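Local coordinates for FAD-binding oxidoreductase (Gulosibacter chungangensis, PDB 7PBG), which oxidises 4-ethylphenol, probably by dehydrogenation to 4-vinylphenol, using a covalently bound FAD cofactor, at residues Phe396-Asp408 and Gly472-Asp484. Numbering follows the deposited sequence.
With FAD (flavin-adenine dinucleotide), chain C.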
# COMPACT_ATOMS: atom_id res chain seq x y z
N PHE A 396 16.64 -6.37 -21.49
CA PHE A 396 17.02 -5.07 -20.90
C PHE A 396 15.78 -4.21 -20.96
O PHE A 396 15.51 -3.65 -22.00
CB PHE A 396 18.22 -4.55 -21.68
CG PHE A 396 18.87 -3.28 -21.20
CD1 PHE A 396 19.71 -3.30 -20.11
CD2 PHE A 396 18.63 -2.06 -21.83
CE1 PHE A 396 20.33 -2.14 -19.67
CE2 PHE A 396 19.25 -0.91 -21.40
CZ PHE A 396 20.10 -0.94 -20.32
N PHE A 397 15.02 -4.15 -19.86
CA PHE A 397 13.61 -3.72 -19.91
C PHE A 397 13.50 -2.20 -20.08
O PHE A 397 14.19 -1.46 -19.39
CB PHE A 397 12.84 -4.16 -18.66
CG PHE A 397 12.54 -5.62 -18.65
CD1 PHE A 397 11.55 -6.15 -19.47
CD2 PHE A 397 13.21 -6.46 -17.79
CE1 PHE A 397 11.31 -7.52 -19.49
CE2 PHE A 397 12.95 -7.83 -17.78
CZ PHE A 397 11.97 -8.34 -18.62
N TYR A 398 12.61 -1.80 -20.95
CA TYR A 398 12.00 -0.44 -20.99
C TYR A 398 10.53 -0.62 -20.67
O TYR A 398 9.79 -1.12 -21.53
CB TYR A 398 12.19 0.18 -22.35
CG TYR A 398 11.42 1.47 -22.58
CD1 TYR A 398 11.76 2.61 -21.88
CD2 TYR A 398 10.37 1.52 -23.47
CE1 TYR A 398 11.03 3.77 -22.03
CE2 TYR A 398 9.67 2.70 -23.67
CZ TYR A 398 9.99 3.82 -22.93
OH TYR A 398 9.30 4.99 -23.08
N ALA A 399 10.09 -0.21 -19.47
CA ALA A 399 8.70 -0.50 -19.05
C ALA A 399 8.01 0.74 -18.48
O ALA A 399 7.86 0.86 -17.28
CB ALA A 399 8.72 -1.62 -18.07
N PRO A 400 7.61 1.69 -19.34
CA PRO A 400 6.94 2.86 -18.82
C PRO A 400 5.48 2.64 -18.45
O PRO A 400 4.77 1.84 -19.04
CB PRO A 400 6.99 3.85 -19.97
CG PRO A 400 7.03 2.99 -21.21
CD PRO A 400 7.85 1.76 -20.79
N VAL A 401 5.01 3.53 -17.58
CA VAL A 401 3.63 3.52 -17.09
C VAL A 401 2.97 4.80 -17.60
O VAL A 401 3.62 5.84 -17.68
CB VAL A 401 3.56 3.38 -15.56
CG1 VAL A 401 4.29 4.47 -14.81
CG2 VAL A 401 2.13 3.21 -15.08
N SER A 402 1.69 4.70 -17.94
CA SER A 402 0.94 5.84 -18.51
C SER A 402 -0.56 5.70 -18.21
O SER A 402 -0.94 4.72 -17.62
CB SER A 402 1.20 5.90 -19.97
OG SER A 402 0.73 4.72 -20.58
N ALA A 403 -1.38 6.65 -18.66
CA ALA A 403 -2.85 6.47 -18.57
C ALA A 403 -3.35 5.52 -19.65
O ALA A 403 -2.90 5.53 -20.81
CB ALA A 403 -3.53 7.83 -18.62
N PRO A 404 -4.34 4.66 -19.32
CA PRO A 404 -4.95 3.80 -20.33
C PRO A 404 -5.53 4.58 -21.51
O PRO A 404 -6.31 5.56 -21.35
CB PRO A 404 -6.03 3.07 -19.56
CG PRO A 404 -5.46 3.00 -18.17
CD PRO A 404 -4.86 4.37 -17.98
N SER A 405 -5.15 4.10 -22.68
CA SER A 405 -5.44 4.78 -23.95
C SER A 405 -5.06 3.83 -25.07
O SER A 405 -3.88 3.50 -25.17
CB SER A 405 -4.69 6.08 -24.09
OG SER A 405 -4.77 6.53 -25.45
N GLY A 406 -6.03 3.41 -25.86
CA GLY A 406 -5.73 2.63 -27.06
C GLY A 406 -4.80 3.40 -27.98
O GLY A 406 -3.84 2.83 -28.48
N GLU A 407 -5.14 4.66 -28.25
CA GLU A 407 -4.43 5.46 -29.26
C GLU A 407 -2.98 5.59 -28.79
O GLU A 407 -2.06 5.37 -29.63
CB GLU A 407 -5.17 6.79 -29.44
CG GLU A 407 -4.41 7.78 -30.29
CD GLU A 407 -4.99 9.18 -30.23
OE1 GLU A 407 -6.19 9.30 -29.97
OE2 GLU A 407 -4.22 10.15 -30.41
N ASP A 408 -2.75 5.85 -27.50
CA ASP A 408 -1.37 6.07 -27.02
C ASP A 408 -0.62 4.71 -27.02
O ASP A 408 0.58 4.70 -27.33
CB ASP A 408 -1.29 6.69 -25.62
CG ASP A 408 -1.93 8.08 -25.54
OD1 ASP A 408 -2.24 8.49 -24.38
OD2 ASP A 408 -2.13 8.71 -26.62
N GLY A 472 5.46 12.15 -21.31
CA GLY A 472 4.88 11.96 -19.98
C GLY A 472 4.79 10.51 -19.55
O GLY A 472 3.97 10.22 -18.67
N TYR A 473 5.60 9.64 -20.15
CA TYR A 473 5.62 8.18 -19.85
C TYR A 473 6.88 7.89 -19.04
O TYR A 473 7.99 8.17 -19.52
CB TYR A 473 5.69 7.37 -21.14
CG TYR A 473 4.59 7.61 -22.14
CD1 TYR A 473 4.82 7.40 -23.49
CD2 TYR A 473 3.35 8.10 -21.75
CE1 TYR A 473 3.82 7.62 -24.42
CE2 TYR A 473 2.35 8.35 -22.68
CZ TYR A 473 2.59 8.08 -24.02
OH TYR A 473 1.60 8.29 -24.94
N GLY A 474 6.68 7.47 -17.80
CA GLY A 474 7.76 7.37 -16.82
C GLY A 474 8.06 5.92 -16.53
O GLY A 474 7.16 5.08 -16.50
N ILE A 475 9.32 5.68 -16.29
CA ILE A 475 9.86 4.33 -16.01
C ILE A 475 9.83 4.17 -14.50
O ILE A 475 10.29 5.09 -13.81
CB ILE A 475 11.28 4.24 -16.60
CG1 ILE A 475 11.25 4.25 -18.13
CG2 ILE A 475 12.01 3.03 -16.05
CD1 ILE A 475 10.53 3.08 -18.72
N TYR A 476 9.41 3.04 -13.97
CA TYR A 476 9.39 2.86 -12.49
C TYR A 476 10.22 1.65 -12.07
O TYR A 476 10.16 1.33 -10.92
CB TYR A 476 7.95 2.65 -12.04
CG TYR A 476 7.30 1.53 -12.78
CD1 TYR A 476 7.49 0.21 -12.41
CD2 TYR A 476 6.61 1.77 -13.96
CE1 TYR A 476 6.99 -0.83 -13.17
CE2 TYR A 476 6.07 0.75 -14.71
CZ TYR A 476 6.29 -0.56 -14.32
OH TYR A 476 5.76 -1.57 -15.06
N ARG A 477 11.00 1.07 -12.96
CA ARG A 477 11.94 -0.03 -12.63
C ARG A 477 13.00 0.00 -13.72
O ARG A 477 12.64 0.09 -14.89
CB ARG A 477 11.19 -1.35 -12.58
CG ARG A 477 12.00 -2.48 -11.94
CD ARG A 477 11.25 -3.74 -11.86
NE ARG A 477 12.05 -4.87 -11.41
CZ ARG A 477 11.57 -6.08 -11.33
NH1 ARG A 477 10.30 -6.29 -11.63
NH2 ARG A 477 12.32 -7.07 -10.95
N ALA A 478 14.26 0.00 -13.35
CA ALA A 478 15.29 0.15 -14.39
C ALA A 478 16.60 -0.52 -13.99
O ALA A 478 16.97 -0.51 -12.82
CB ALA A 478 15.47 1.62 -14.66
N HIS A 479 17.32 -0.98 -15.01
CA HIS A 479 18.68 -1.50 -14.90
C HIS A 479 19.59 -0.49 -14.19
O HIS A 479 19.43 0.76 -14.39
CB HIS A 479 19.19 -1.87 -16.30
CG HIS A 479 20.42 -2.70 -16.32
ND1 HIS A 479 21.70 -2.21 -16.00
CD2 HIS A 479 20.60 -3.99 -16.65
CE1 HIS A 479 22.60 -3.21 -16.14
NE2 HIS A 479 21.94 -4.31 -16.58
N ASN A 480 20.51 -1.01 -13.40
CA ASN A 480 21.64 -0.24 -12.80
C ASN A 480 22.13 0.85 -13.76
O ASN A 480 22.27 2.02 -13.32
CB ASN A 480 22.85 -1.11 -12.49
CG ASN A 480 22.58 -2.20 -11.48
OD1 ASN A 480 21.48 -2.26 -10.89
ND2 ASN A 480 23.58 -3.04 -11.24
N VAL A 481 22.42 0.52 -15.02
CA VAL A 481 23.12 1.48 -15.92
C VAL A 481 22.19 2.63 -16.28
O VAL A 481 22.66 3.67 -16.71
CB VAL A 481 23.68 0.76 -17.15
CG1 VAL A 481 22.57 0.33 -18.11
CG2 VAL A 481 24.74 1.59 -17.84
N LEU A 482 20.87 2.43 -16.18
CA LEU A 482 19.84 3.44 -16.55
C LEU A 482 19.40 4.30 -15.36
O LEU A 482 18.62 5.28 -15.59
CB LEU A 482 18.59 2.73 -17.08
CG LEU A 482 18.76 1.89 -18.34
CD1 LEU A 482 17.44 1.17 -18.69
CD2 LEU A 482 19.32 2.70 -19.51
N ALA A 483 19.80 3.95 -14.14
CA ALA A 483 19.23 4.52 -12.88
C ALA A 483 19.33 6.06 -12.91
O ALA A 483 18.36 6.73 -12.65
CB ALA A 483 19.97 3.96 -11.70
N ASP A 484 20.48 6.60 -13.26
CA ASP A 484 20.63 8.06 -13.13
C ASP A 484 19.75 8.74 -14.16
O ASP A 484 19.12 9.82 -13.87
CB ASP A 484 22.08 8.50 -13.27
CG ASP A 484 22.87 8.41 -11.98
OD1 ASP A 484 22.26 8.32 -10.87
OD2 ASP A 484 24.10 8.44 -12.07
PA FAD C . 16.75 -10.24 -6.38
O1A FAD C . 17.71 -10.13 -7.52
O2A FAD C . 17.12 -11.10 -5.20
O5B FAD C . 16.46 -8.79 -5.85
C5B FAD C . 16.22 -7.70 -6.72
C4B FAD C . 16.67 -6.44 -6.02
O4B FAD C . 15.86 -6.20 -4.83
C3B FAD C . 18.11 -6.44 -5.50
O3B FAD C . 19.04 -6.11 -6.53
C2B FAD C . 18.03 -5.45 -4.32
O2B FAD C . 18.10 -4.13 -4.82
C1B FAD C . 16.66 -5.78 -3.74
N9A FAD C . 16.66 -6.81 -2.75
C8A FAD C . 16.33 -8.12 -2.95
N7A FAD C . 16.40 -8.82 -1.86
C5A FAD C . 16.85 -7.94 -0.89
C6A FAD C . 17.07 -8.09 0.48
N6A FAD C . 16.95 -9.26 1.12
N1A FAD C . 17.50 -7.00 1.15
C2A FAD C . 17.62 -5.82 0.49
N3A FAD C . 17.40 -5.56 -0.80
C4A FAD C . 17.02 -6.69 -1.44
N1 FAD C . 9.70 -9.46 -13.13
C2 FAD C . 8.49 -9.35 -12.62
O2 FAD C . 8.29 -8.72 -11.55
N3 FAD C . 7.43 -9.98 -13.18
C4 FAD C . 7.53 -10.69 -14.34
O4 FAD C . 6.54 -11.31 -14.77
C4X FAD C . 8.77 -10.79 -14.94
N5 FAD C . 8.86 -11.46 -16.06
C5X FAD C . 10.11 -11.55 -16.62
C6 FAD C . 10.23 -12.28 -17.81
C7 FAD C . 11.46 -12.48 -18.42
C7M FAD C . 11.54 -13.29 -19.69
C8 FAD C . 12.61 -11.93 -17.81
C8M FAD C . 13.96 -12.12 -18.43
C9 FAD C . 12.49 -11.18 -16.65
C9A FAD C . 11.25 -10.98 -16.02
N10 FAD C . 11.11 -10.28 -14.82
C10 FAD C . 9.86 -10.18 -14.23
C1' FAD C . 12.28 -9.73 -14.09
C2' FAD C . 12.89 -10.72 -13.09
O2' FAD C . 12.99 -12.07 -13.66
C3' FAD C . 12.10 -10.89 -11.77
O3' FAD C . 11.67 -9.64 -11.30
C4' FAD C . 12.85 -11.61 -10.64
O4' FAD C . 11.92 -12.19 -9.72
C5' FAD C . 13.77 -10.66 -9.91
O5' FAD C . 14.93 -11.33 -9.39
P FAD C . 14.95 -11.93 -7.91
O1P FAD C . 16.04 -12.96 -7.84
O2P FAD C . 13.55 -12.36 -7.61
O3P FAD C . 15.32 -10.68 -6.99
O HOH W 1 15.91 -2.06 -17.33
O HOH W 2 12.42 -0.06 -17.68
O HOH W 3 9.38 0.52 -15.44
O HOH W 4 3.92 8.34 -16.60
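The short strand 474-475 borders an antiparallel sheet, pairing with the end of strand 393-402: Val401 N donates to Gly474 O at 2.9 Å. The return bond, Gly474 N to Val401 O, is weak. From Ala399 toward Phe396 the two chains separate and waters bridge them. One water donates to Phe397 O and Arg477 O and accepts from Ala399 N; another joins Phe397 O to His479 N. Ile475 packs on the strand: its CD1 lies 3.4 Å from Tyr398 CE1 and also touches Pro400 CD.

Both segments belong to the FAD-linked oxidase C-terminal family region. Phe397 and Arg477, from the water-bridged part, reach the FAD. Phe397 meets FAD C9 with CZ, at 3.5 Å. Arg477 is extended from CG to NE and bonds FAD O2 through NH1 and O3' through NH2; Glu164 pairs with its NE.

Farther along, Phe396 CE1 sits over one face of the His479 ring, 3.4 Å from His479 CG, the ring planes 51° apart. CG of Phe396 is anti to the backbone N (chi1 -175°), which carries CZ on to Val481 CG1 and Leu482 CG. In the ring plane, His479 ND1 accepts from Val481 N at 3.0 Å, while NE2 bonds Asp43. An alanine at His479 would remove this ring, and would probably leave Val481 N and Asp43 without their mates and uncover Phe396 CE1.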